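Local coordinates for protein endoglucanase (PDB 2E4T) that probably cleaves internal beta-1,4-glucosidic bonds of cellulose and xyloglucan, this chain being the glycoside hydrolase family 44 module of a larger multidomain enzyme, at residues A213-V218 against K274-V279; F257-L262 against E347-G352; D184-L189 against D281-P286. All blocks are in the same frame, centred on the assembly; numbering follows the deposited sequence. Where two conformers were deposited one is given.

How the contacts relate
From the N terminus, contact 3 opens first, in the loop after strand 180-183, and contact 1 opens next, on helix 204-221. Contact 2 begins on helix 257-272. The chain then closes contact 1 at 274-279 and contact 3 at 281-286, so that contact 1 lies wholly within the span of contact 3; contact 2 closes later, at 347-352, and crosses both. All three belong to the (beta/alpha)8 barrel. Contact 1 ties an outer helix to the loop leading into strand 279-284, contact 2 joins two outer helices, and contact 3 joins the loop after strand 180-183 to strand 279-284, across strand 226-232. Arg275 of contact 1 also reaches Pro351 of contact 2, whereas contacts 2 and 3 do not touch.

Contact 1 (A213-V218 against K274-V279); sequences ALSKAV and KRLLDV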
loop_
_atom_site.group_PDB
_atom_site.type_symbol
_atom_site.label_atom_id
_atom_site.label_comp_id
_atom_site.label_asym_id
_atom_site.label_seq_id
_atom_site.Cartn_x
_atom_site.Cartn_y
_atom_site.Cartn_z
ATOM N N ALA A 213 8.032 11.620 -18.609
ATOM C CA ALA A 213 7.097 12.092 -19.615
ATOM C C ALA A 213 5.638 11.966 -19.137
ATOM O O ALA A 213 4.815 12.885 -19.360
ATOM C CB ALA A 213 7.314 11.374 -20.923
ATOM N N LEU A 214 5.287 10.846 -18.512
ATOM C CA LEU A 214 3.913 10.677 -18.049
ATOM C C LEU A 214 3.613 11.667 -16.928
ATOM O O LEU A 214 2.530 12.286 -16.900
ATOM C CB LEU A 214 3.671 9.218 -17.651
ATOM C CG LEU A 214 2.302 8.939 -17.060
ATOM C CD1 LEU A 214 1.168 9.388 -18.001
ATOM C CD2 LEU A 214 2.146 7.431 -16.807
ATOM N N SER A 215 4.534 11.826 -15.986
ATOM C CA SER A 215 4.305 12.762 -14.902
ATOM C C SER A 215 4.056 14.179 -15.430
ATOM O O SER A 215 3.119 14.884 -15.021
ATOM C CB SER A 215 5.487 12.760 -13.945
ATOM O OG SER A 215 5.215 13.689 -12.918
ATOM N N LYS A 216 4.915 14.641 -16.371
ATOM C CA LYS A 216 4.707 15.962 -16.975
ATOM C C LYS A 216 3.330 16.072 -17.588
ATOM O O LYS A 216 2.642 17.098 -17.436
ATOM C CB LYS A 216 5.770 16.260 -18.028
ATOM C CG LYS A 216 7.130 16.542 -17.474
ATOM C CD LYS A 216 8.198 16.535 -18.579
ATOM C CE LYS A 216 9.574 16.886 -18.109
ATOM N NZ LYS A 216 10.598 16.730 -19.183
ATOM N N ALA A 217 2.917 15.045 -18.332
ATOM C CA ALA A 217 1.650 15.096 -19.020
ATOM C C ALA A 217 0.477 15.218 -18.036
ATOM O O ALA A 217 -0.479 15.976 -18.261
ATOM C CB ALA A 217 1.489 13.815 -19.872
ATOM N N VAL A 218 0.533 14.420 -16.964
ATOM C CA VAL A 218 -0.527 14.451 -15.948
ATOM C C VAL A 218 -0.571 15.810 -15.262
ATOM O O VAL A 218 -1.652 16.381 -15.067
ATOM C CB VAL A 218 -0.288 13.326 -14.896
ATOM C CG1 VAL A 218 -1.256 13.484 -13.709
ATOM C CG2 VAL A 218 -0.414 11.980 -15.530
ATOM N N LYS A 274 9.541 21.648 -11.371
ATOM C CA LYS A 274 8.509 21.248 -10.430
ATOM C C LYS A 274 8.702 19.772 -10.097
ATOM O O LYS A 274 9.318 19.034 -10.860
ATOM C CB LYS A 274 7.100 21.429 -10.965
ATOM C CG LYS A 274 6.765 20.605 -12.108
ATOM C CD LYS A 274 5.508 21.272 -12.631
ATOM C CE LYS A 274 5.072 20.476 -13.783
ATOM N NZ LYS A 274 4.079 21.213 -14.676
ATOM N N ARG A 275 8.135 19.354 -8.960
ATOM C CA ARG A 275 8.261 17.990 -8.529
ATOM C C ARG A 275 7.517 17.053 -9.476
ATOM O O ARG A 275 6.303 17.215 -9.706
ATOM C CB ARG A 275 7.697 17.870 -7.113
ATOM C CG ARG A 275 7.617 16.426 -6.615
ATOM C CD ARG A 275 7.226 16.385 -5.102
ATOM N NE ARG A 275 8.320 16.809 -4.229
ATOM C CZ ARG A 275 9.267 15.984 -3.771
ATOM N NH1 ARG A 275 9.328 14.694 -4.183
ATOM N NH2 ARG A 275 10.150 16.454 -2.881
ATOM N N LEU A 276 8.207 16.013 -9.965
ATOM C CA LEU A 276 7.594 15.065 -10.887
ATOM C C LEU A 276 7.368 13.698 -10.246
ATOM O O LEU A 276 6.651 12.857 -10.826
ATOM C CB LEU A 276 8.452 14.884 -12.164
ATOM C CG LEU A 276 8.565 16.170 -12.976
ATOM C CD1 LEU A 276 9.484 15.911 -14.170
ATOM C CD2 LEU A 276 7.221 16.676 -13.478
ATOM N N LEU A 277 7.984 13.415 -9.095
ATOM C CA LEU A 277 7.715 12.188 -8.344
ATOM C C LEU A 277 7.243 12.638 -6.961
ATOM O O LEU A 277 8.017 13.280 -6.243
ATOM C CB LEU A 277 8.965 11.346 -8.174
ATOM C CG LEU A 277 8.797 10.068 -7.350
ATOM C CD1 LEU A 277 7.869 9.056 -8.041
ATOM C CD2 LEU A 277 10.109 9.481 -6.968
ATOM N N ASP A 278 6.004 12.287 -6.605
ATOM C CA ASP A 278 5.508 12.632 -5.278
ATOM C C ASP A 278 5.709 11.508 -4.270
ATOM O O ASP A 278 5.959 11.786 -3.076
ATOM C CB ASP A 278 4.041 13.021 -5.345
ATOM C CG ASP A 278 3.866 14.272 -6.166
ATOM O OD1 ASP A 278 4.102 15.376 -5.599
ATOM O OD2 ASP A 278 3.533 14.150 -7.370
ATOM N N VAL A 279 5.571 10.263 -4.723
ATOM C CA VAL A 279 5.526 9.131 -3.823
ATOM C C VAL A 279 6.322 7.969 -4.429
ATOM O O VAL A 279 6.008 7.504 -5.522
ATOM C CB VAL A 279 4.084 8.665 -3.542
ATOM C CG1 VAL A 279 4.090 7.653 -2.420
ATOM C CG2 VAL A 279 3.162 9.836 -3.215
HETATM O O HOH W 1 4.166 19.245 -16.512
#
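Leu276 meets Ser215 and Lys216 through both its backbone and its side chain, and most of the surface buried here belongs to these three residues. The polar part is a single hydrogen bond from Ser215 OG to Leu276 O, 2.7 Å long. The hydroxyl lies in the carbonyl plane and approaches at a C=O...donor angle of 118°, which places it on a lone pair of the oxygen. Ser215 can reach it because its OG is trans to the main-chain N (chi1 180°) on a helix residue whose CB already faces the loop. The same OG passes 3.5 Å from Leu276 CB and 3.6 Å from Leu276 CD2, so the bond is accompanied by close packing against the leucine.

The apolar part adjoins it. Lys216, modelled in two conformers, runs extended beyond CG and crosses the leucine side chain at a slant, with Lys216 CG 4.0 Å from Leu276 CD2 and Lys216 CE 4.1 Å from Leu276 CD1. Here the lysine contributes its aliphatic chain, while its NZ, in the conformer described, makes a long, weak ion pair with Glu272. A water links the two segments beside this packing, giving a hydrogen bond to Lys216 O (2.8 Å) and accepting one from Lys274 NZ (2.7 Å).

In the barrel, helix 204-221 is thereby joined to the loop between helix 257-272 and strand 279-284. Ser269 OG of helix 257-272 is hydrogen-bonded to Leu276 N, Leu277 packs back on the same helix, and Ser215 also rests on Ile227 of strand 226-232.

Contact 2 (F257-L262 against E347-G352); sequences FIDYYL and EKYYPG
Two outer helices of the (beta/alpha)8 barrel pack together here, the first turns of helix 257-272 against the C-terminal end of helix 338-349, through Asp259, Leu262, Tyr349 and Tyr350. Tyr349 accounts for the largest share of the buried surface. Its ring lies with one face over Asp259 O, and the CD1/CE1 side of the ring runs past the aspartate side chain, where Asp259 CG comes to 3.3 Å from Tyr349 CE1. The two side chains slant across each other, and the carboxylate and ring planes are 36° apart, which is neither a stack nor a perpendicular approach.

The polar ends are linked through solvent. One water donates to Asp259 OD2 at 2.7 Å and is also hydrogen-bonded to Tyr349 OH at 2.8 Å. The other carboxylate oxygen, Asp259 OD1, is hydrogen-bonded to Ser345 of helix 338-349, so each oxygen has a partner, OD1 in the protein and OD2 in water.

One turn further on, Leu262 packs its CB against Tyr349 CB at 3.7 Å. Tyr350, the first residue to leave helical geometry, starts toward 257-262 at CB, but with CG anti to the backbone N (chi1 -162°) the end of its side chain leads away from that segment, and its OH is hydrogen-bonded to Ser269 OG. Leu262 CD2 rests 4.1 Å from Tyr350 CB, and Leu262 O lies 3.7 Å from Tyr350 CD1.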
loop_
_atom_site.group_PDB
_atom_site.type_symbol
_atom_site.label_atom_id
_atom_site.label_comp_id
_atom_site.label_asym_id
_atom_site.label_seq_id
_atom_site.Cartn_x
_atom_site.Cartn_y
_atom_site.Cartn_z
ATOM N N PHE A 257 18.874 0.288 -7.329
ATOM C CA PHE A 257 17.998 0.965 -8.275
ATOM C C PHE A 257 17.132 2.014 -7.586
ATOM O O PHE A 257 16.881 3.083 -8.196
ATOM C CB PHE A 257 17.157 -0.033 -9.082
ATOM C CG PHE A 257 16.222 0.665 -10.002
ATOM C CD1 PHE A 257 16.656 1.209 -11.195
ATOM C CD2 PHE A 257 14.877 0.803 -9.645
ATOM C CE1 PHE A 257 15.794 1.949 -12.008
ATOM C CE2 PHE A 257 14.006 1.532 -10.451
ATOM C CZ PHE A 257 14.459 2.107 -11.641
ATOM N N ILE A 258 16.687 1.786 -6.347
ATOM C CA ILE A 258 15.913 2.831 -5.657
ATOM C C ILE A 258 16.622 4.166 -5.699
ATOM O O ILE A 258 16.002 5.218 -5.962
ATOM C CB ILE A 258 15.727 2.401 -4.172
ATOM C CG1 ILE A 258 14.871 1.121 -4.050
ATOM C CG2 ILE A 258 15.173 3.544 -3.342
ATOM C CD1 ILE A 258 13.435 1.262 -4.509
ATOM N N ASP A 259 17.951 4.180 -5.435
ATOM C CA ASP A 259 18.686 5.462 -5.433
ATOM C C ASP A 259 18.748 6.085 -6.809
ATOM O O ASP A 259 18.644 7.317 -6.953
ATOM C CB ASP A 259 20.117 5.227 -4.940
ATOM C CG ASP A 259 20.181 4.908 -3.444
ATOM O OD1 ASP A 259 19.206 5.185 -2.724
ATOM O OD2 ASP A 259 21.276 4.427 -3.022
ATOM N N TYR A 260 18.990 5.257 -7.844
ATOM C CA TYR A 260 19.003 5.747 -9.228
ATOM C C TYR A 260 17.648 6.387 -9.572
ATOM O O TYR A 260 17.577 7.486 -10.154
ATOM C CB TYR A 260 19.316 4.598 -10.164
ATOM C CG TYR A 260 19.195 4.929 -11.640
ATOM C CD1 TYR A 260 20.316 5.307 -12.384
ATOM C CD2 TYR A 260 17.988 4.788 -12.298
ATOM C CE1 TYR A 260 20.231 5.541 -13.744
ATOM C CE2 TYR A 260 17.885 5.029 -13.673
ATOM C CZ TYR A 260 19.017 5.389 -14.386
ATOM O OH TYR A 260 18.886 5.560 -15.758
ATOM N N TYR A 261 16.557 5.678 -9.229
ATOM C CA TYR A 261 15.229 6.207 -9.582
ATOM C C TYR A 261 14.987 7.537 -8.913
ATOM O O TYR A 261 14.557 8.515 -9.547
ATOM C CB TYR A 261 14.163 5.162 -9.151
ATOM C CG TYR A 261 12.781 5.526 -9.521
ATOM C CD1 TYR A 261 12.319 5.366 -10.824
ATOM C CD2 TYR A 261 11.875 6.030 -8.566
ATOM C CE1 TYR A 261 11.021 5.667 -11.194
ATOM C CE2 TYR A 261 10.560 6.324 -8.938
ATOM C CZ TYR A 261 10.123 6.113 -10.205
ATOM O OH TYR A 261 8.793 6.362 -10.490
ATOM N N LEU A 262 15.269 7.616 -7.606
ATOM C CA LEU A 262 15.065 8.885 -6.895
ATOM C C LEU A 262 15.943 9.987 -7.494
ATOM O O LEU A 262 15.475 11.117 -7.698
ATOM C CB LEU A 262 15.386 8.679 -5.402
ATOM C CG LEU A 262 14.366 7.828 -4.655
ATOM C CD1 LEU A 262 14.988 7.364 -3.346
ATOM C CD2 LEU A 262 13.070 8.596 -4.413
ATOM N N GLU A 347 15.951 10.511 1.747
ATOM C CA GLU A 347 16.646 11.679 2.340
ATOM C C GLU A 347 17.903 12.042 1.550
ATOM O O GLU A 347 18.243 13.216 1.437
ATOM C CB GLU A 347 17.007 11.372 3.801
ATOM C CG GLU A 347 15.825 11.292 4.678
ATOM C CD GLU A 347 16.150 10.921 6.135
ATOM O OE1 GLU A 347 17.228 10.328 6.426
ATOM O OE2 GLU A 347 15.294 11.218 7.014
ATOM N N LYS A 348 18.597 11.032 1.014
ATOM C CA LYS A 348 19.844 11.284 0.317
ATOM C C LYS A 348 19.626 11.770 -1.109
ATOM O O LYS A 348 20.402 12.601 -1.598
ATOM C CB LYS A 348 20.699 9.986 0.297
ATOM C CG LYS A 348 21.337 9.632 1.656
ATOM C CD LYS A 348 22.013 8.264 1.666
ATOM C CE LYS A 348 22.798 8.100 2.979
ATOM N NZ LYS A 348 23.103 6.689 3.244
ATOM N N TYR A 349 18.627 11.217 -1.816
ATOM C CA TYR A 349 18.500 11.429 -3.249
ATOM C C TYR A 349 17.282 12.243 -3.688
ATOM O O TYR A 349 17.322 12.847 -4.775
ATOM C CB TYR A 349 18.549 10.118 -3.998
ATOM C CG TYR A 349 19.925 9.497 -3.969
ATOM C CD1 TYR A 349 20.246 8.433 -3.132
ATOM C CD2 TYR A 349 20.953 9.997 -4.822
ATOM C CE1 TYR A 349 21.536 7.907 -3.102
ATOM C CE2 TYR A 349 22.238 9.466 -4.785
ATOM C CZ TYR A 349 22.509 8.389 -3.950
ATOM O OH TYR A 349 23.773 7.893 -3.957
ATOM N N TYR A 350 16.188 12.276 -2.915
ATOM C CA TYR A 350 15.083 13.144 -3.308
ATOM C C TYR A 350 14.271 13.522 -2.074
ATOM O O TYR A 350 13.129 13.029 -1.836
ATOM C CB TYR A 350 14.197 12.525 -4.395
ATOM C CG TYR A 350 13.310 13.512 -5.131
ATOM C CD1 TYR A 350 12.660 13.132 -6.298
ATOM C CD2 TYR A 350 13.153 14.812 -4.681
ATOM C CE1 TYR A 350 11.864 14.012 -6.993
ATOM C CE2 TYR A 350 12.386 15.728 -5.398
ATOM C CZ TYR A 350 11.722 15.338 -6.544
ATOM O OH TYR A 350 10.929 16.212 -7.256
ATOM N N PRO A 351 14.832 14.386 -1.218
ATOM C CA PRO A 351 14.162 14.743 0.032
ATOM C C PRO A 351 12.750 15.233 -0.218
ATOM O O PRO A 351 12.470 15.932 -1.199
ATOM C CB PRO A 351 15.045 15.866 0.635
ATOM C CG PRO A 351 16.337 15.719 0.009
ATOM C CD PRO A 351 16.152 15.024 -1.344
ATOM N N GLY A 352 11.837 14.876 0.702
ATOM C CA GLY A 352 10.477 15.345 0.573
ATOM C C GLY A 352 9.559 14.375 -0.192
ATOM O O GLY A 352 8.344 14.549 -0.204
HETATM O O HOH W 2 23.700 5.077 -3.965
#

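Contact 3 (D184-L189 against D281-P286); sequences DNEPAL and DVHWYP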
loop_
_atom_site.group_PDB
_atom_site.type_symbol
_atom_site.label_atom_id
_atom_site.label_comp_id
_atom_site.label_asym_id
_atom_site.label_seq_id
_atom_site.Cartn_x
_atom_site.Cartn_y
_atom_site.Cartn_z
ATOM N N ASP A 184 1.844 2.994 -14.051
ATOM C CA ASP A 184 1.698 1.560 -14.365
ATOM C C ASP A 184 1.934 0.704 -13.104
ATOM O O ASP A 184 1.619 1.144 -11.976
ATOM C CB ASP A 184 2.562 1.200 -15.595
ATOM C CG ASP A 184 2.031 0.073 -16.444
ATOM O OD1 ASP A 184 2.073 -1.088 -15.961
ATOM O OD2 ASP A 184 1.587 0.344 -17.596
ATOM N N ASN A 185 2.396 -0.515 -13.333
ATOM C CA ASN A 185 2.446 -1.532 -12.299
ATOM C C ASN A 185 3.618 -2.466 -12.647
ATOM O O ASN A 185 3.695 -2.983 -13.747
ATOM C CB ASN A 185 1.147 -2.382 -12.365
ATOM C CG ASN A 185 1.112 -3.423 -11.257
ATOM O OD1 ASN A 185 1.068 -3.056 -10.039
ATOM N ND2 ASN A 185 1.207 -4.693 -11.625
ATOM N N GLU A 186 4.512 -2.677 -11.676
ATOM C CA GLU A 186 5.543 -3.722 -11.758
ATOM C C GLU A 186 6.251 -3.714 -13.109
ATOM O O GLU A 186 6.296 -4.724 -13.828
ATOM C CB GLU A 186 4.978 -5.105 -11.405
ATOM C CG GLU A 186 4.427 -5.095 -9.970
ATOM C CD GLU A 186 4.029 -6.435 -9.444
ATOM O OE1 GLU A 186 3.987 -7.450 -10.200
ATOM O OE2 GLU A 186 3.721 -6.494 -8.206
ATOM N N PRO A 187 6.953 -2.623 -13.435
ATOM C CA PRO A 187 7.598 -2.529 -14.759
ATOM C C PRO A 187 8.668 -3.582 -14.970
ATOM O O PRO A 187 8.856 -4.026 -16.139
ATOM C CB PRO A 187 8.184 -1.097 -14.757
ATOM C CG PRO A 187 8.337 -0.759 -13.280
ATOM C CD PRO A 187 7.101 -1.381 -12.650
ATOM N N ALA A 188 9.422 -3.983 -13.934
ATOM C CA ALA A 188 10.417 -5.008 -14.120
ATOM C C ALA A 188 9.812 -6.372 -14.414
ATOM O O ALA A 188 10.552 -7.283 -14.828
ATOM C CB ALA A 188 11.401 -5.072 -12.957
ATOM N N LEU A 189 8.504 -6.512 -14.205
ATOM C CA LEU A 189 7.781 -7.747 -14.602
ATOM C C LEU A 189 6.990 -7.536 -15.903
ATOM O O LEU A 189 6.350 -8.497 -16.347
ATOM C CB LEU A 189 6.895 -8.273 -13.496
ATOM C CG LEU A 189 7.663 -8.726 -12.241
ATOM C CD1 LEU A 189 6.696 -9.368 -11.256
ATOM C CD2 LEU A 189 8.821 -9.669 -12.553
ATOM N N ASP A 281 6.878 4.276 -4.599
ATOM C CA ASP A 281 5.803 3.266 -4.477
ATOM C C ASP A 281 6.396 1.898 -4.734
ATOM O O ASP A 281 6.986 1.658 -5.823
ATOM C CB ASP A 281 4.788 3.628 -5.632
ATOM C CG ASP A 281 3.672 2.657 -5.820
ATOM O OD1 ASP A 281 3.802 1.489 -5.374
ATOM O OD2 ASP A 281 2.641 3.100 -6.396
ATOM N N VAL A 282 6.303 1.010 -3.741
ATOM C CA VAL A 282 6.819 -0.330 -3.892
ATOM C C VAL A 282 5.764 -1.344 -3.376
ATOM O O VAL A 282 4.859 -1.011 -2.600
ATOM C CB VAL A 282 8.157 -0.558 -3.149
ATOM C CG1 VAL A 282 9.254 0.341 -3.718
ATOM C CG2 VAL A 282 7.981 -0.330 -1.622
ATOM N N HIS A 283 5.950 -2.589 -3.836
ATOM C CA HIS A 283 5.171 -3.728 -3.362
ATOM C C HIS A 283 6.087 -4.562 -2.475
ATOM O O HIS A 283 7.260 -4.787 -2.809
ATOM C CB HIS A 283 4.690 -4.580 -4.524
ATOM C CG HIS A 283 3.819 -3.821 -5.463
ATOM N ND1 HIS A 283 3.274 -2.576 -5.309
ATOM C CD2 HIS A 283 3.395 -4.257 -6.695
ATOM C CE1 HIS A 283 2.532 -2.298 -6.412
ATOM N NE2 HIS A 283 2.615 -3.309 -7.269
ATOM N N TRP A 284 5.541 -5.038 -1.334
ATOM C CA TRP A 284 6.327 -5.787 -0.367
ATOM C C TRP A 284 5.489 -6.981 0.106
ATOM O O TRP A 284 4.658 -6.865 1.004
ATOM C CB TRP A 284 6.751 -4.911 0.844
ATOM C CG TRP A 284 7.534 -5.604 1.878
ATOM C CD1 TRP A 284 7.071 -6.089 3.086
ATOM C CD2 TRP A 284 8.965 -5.892 1.863
ATOM N NE1 TRP A 284 8.139 -6.632 3.818
ATOM C CE2 TRP A 284 9.297 -6.507 3.103
ATOM C CE3 TRP A 284 9.990 -5.645 0.959
ATOM C CZ2 TRP A 284 10.618 -6.889 3.423
ATOM C CZ3 TRP A 284 11.308 -6.033 1.301
ATOM C CH2 TRP A 284 11.573 -6.647 2.533
ATOM N N TYR A 285 5.729 -8.129 -0.540
ATOM C CA TYR A 285 5.184 -9.395 -0.069
ATOM C C TYR A 285 6.297 -10.046 0.698
ATOM O O TYR A 285 7.346 -10.369 0.131
ATOM C CB TYR A 285 4.715 -10.268 -1.229
ATOM C CG TYR A 285 3.495 -9.682 -1.914
ATOM C CD1 TYR A 285 2.230 -9.897 -1.405
ATOM C CD2 TYR A 285 3.615 -8.936 -3.080
ATOM C CE1 TYR A 285 1.110 -9.378 -2.043
ATOM C CE2 TYR A 285 2.525 -8.421 -3.738
ATOM C CZ TYR A 285 1.238 -8.662 -3.230
ATOM O OH TYR A 285 0.106 -8.273 -3.870
ATOM N N PRO A 286 6.157 -10.214 2.037
ATOM C CA PRO A 286 7.264 -10.738 2.831
ATOM C C PRO A 286 7.777 -12.051 2.268
ATOM O O PRO A 286 6.972 -12.946 1.945
ATOM C CB PRO A 286 6.637 -10.925 4.226
ATOM C CG PRO A 286 5.586 -9.939 4.231
ATOM C CD PRO A 286 4.993 -9.854 2.867
#
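The closest CA pair of the two segments, Glu186 CA and His283 CA, is 8.4 Å apart, and the contact is made by side chains. His283 points its imidazole toward the 184-189 loop, and its NE2 donates a hydrogen bond to Asn185 OD1 at 3.2 Å. The bond is nearly straight at the hydrogen (168°) and lies in the ring plane of the histidine, but the donor is tilted 31° from the amide carbonyl plane. Asn185 presents its amide with CG swung opposite the main-chain N (chi1 -177°), and OD1 has a second donor in Arg42, so two N-H groups steady this oxygen and with it the amide.

Glu186 comes in beside the same ring. Its chain is extended, and Glu186 CG lies 3.5 Å from His283 CD2. The exact position of Glu186 OE2 against the ring is doubtful, because the model brings it too close to His283 CD2; it stands 3.5 Å from His283 NE2 at an angle too poor for a hydrogen bond. The left-handed backbone of Glu186 follows Asn185, whose N is held by Asp184 OD1 at 2.7 Å.

The Asn-Glu-Pro sequence after the fourth barrel strand matches the place where the acid/base glutamate is found in related TIM-barrel glycosidases, so Glu186 probably belongs to the active site, and His283 helps fix Asn185, the residue just before it. Strand 226-232 lies between strands 180-183 and 279-284 in the sheet: the backbone of Ala231 is hydrogen-bonded to that of Glu186, the backbone of Leu232 to that of His283, and Glu359 of strand 354-360 packs against Asn185, Glu186 and His283.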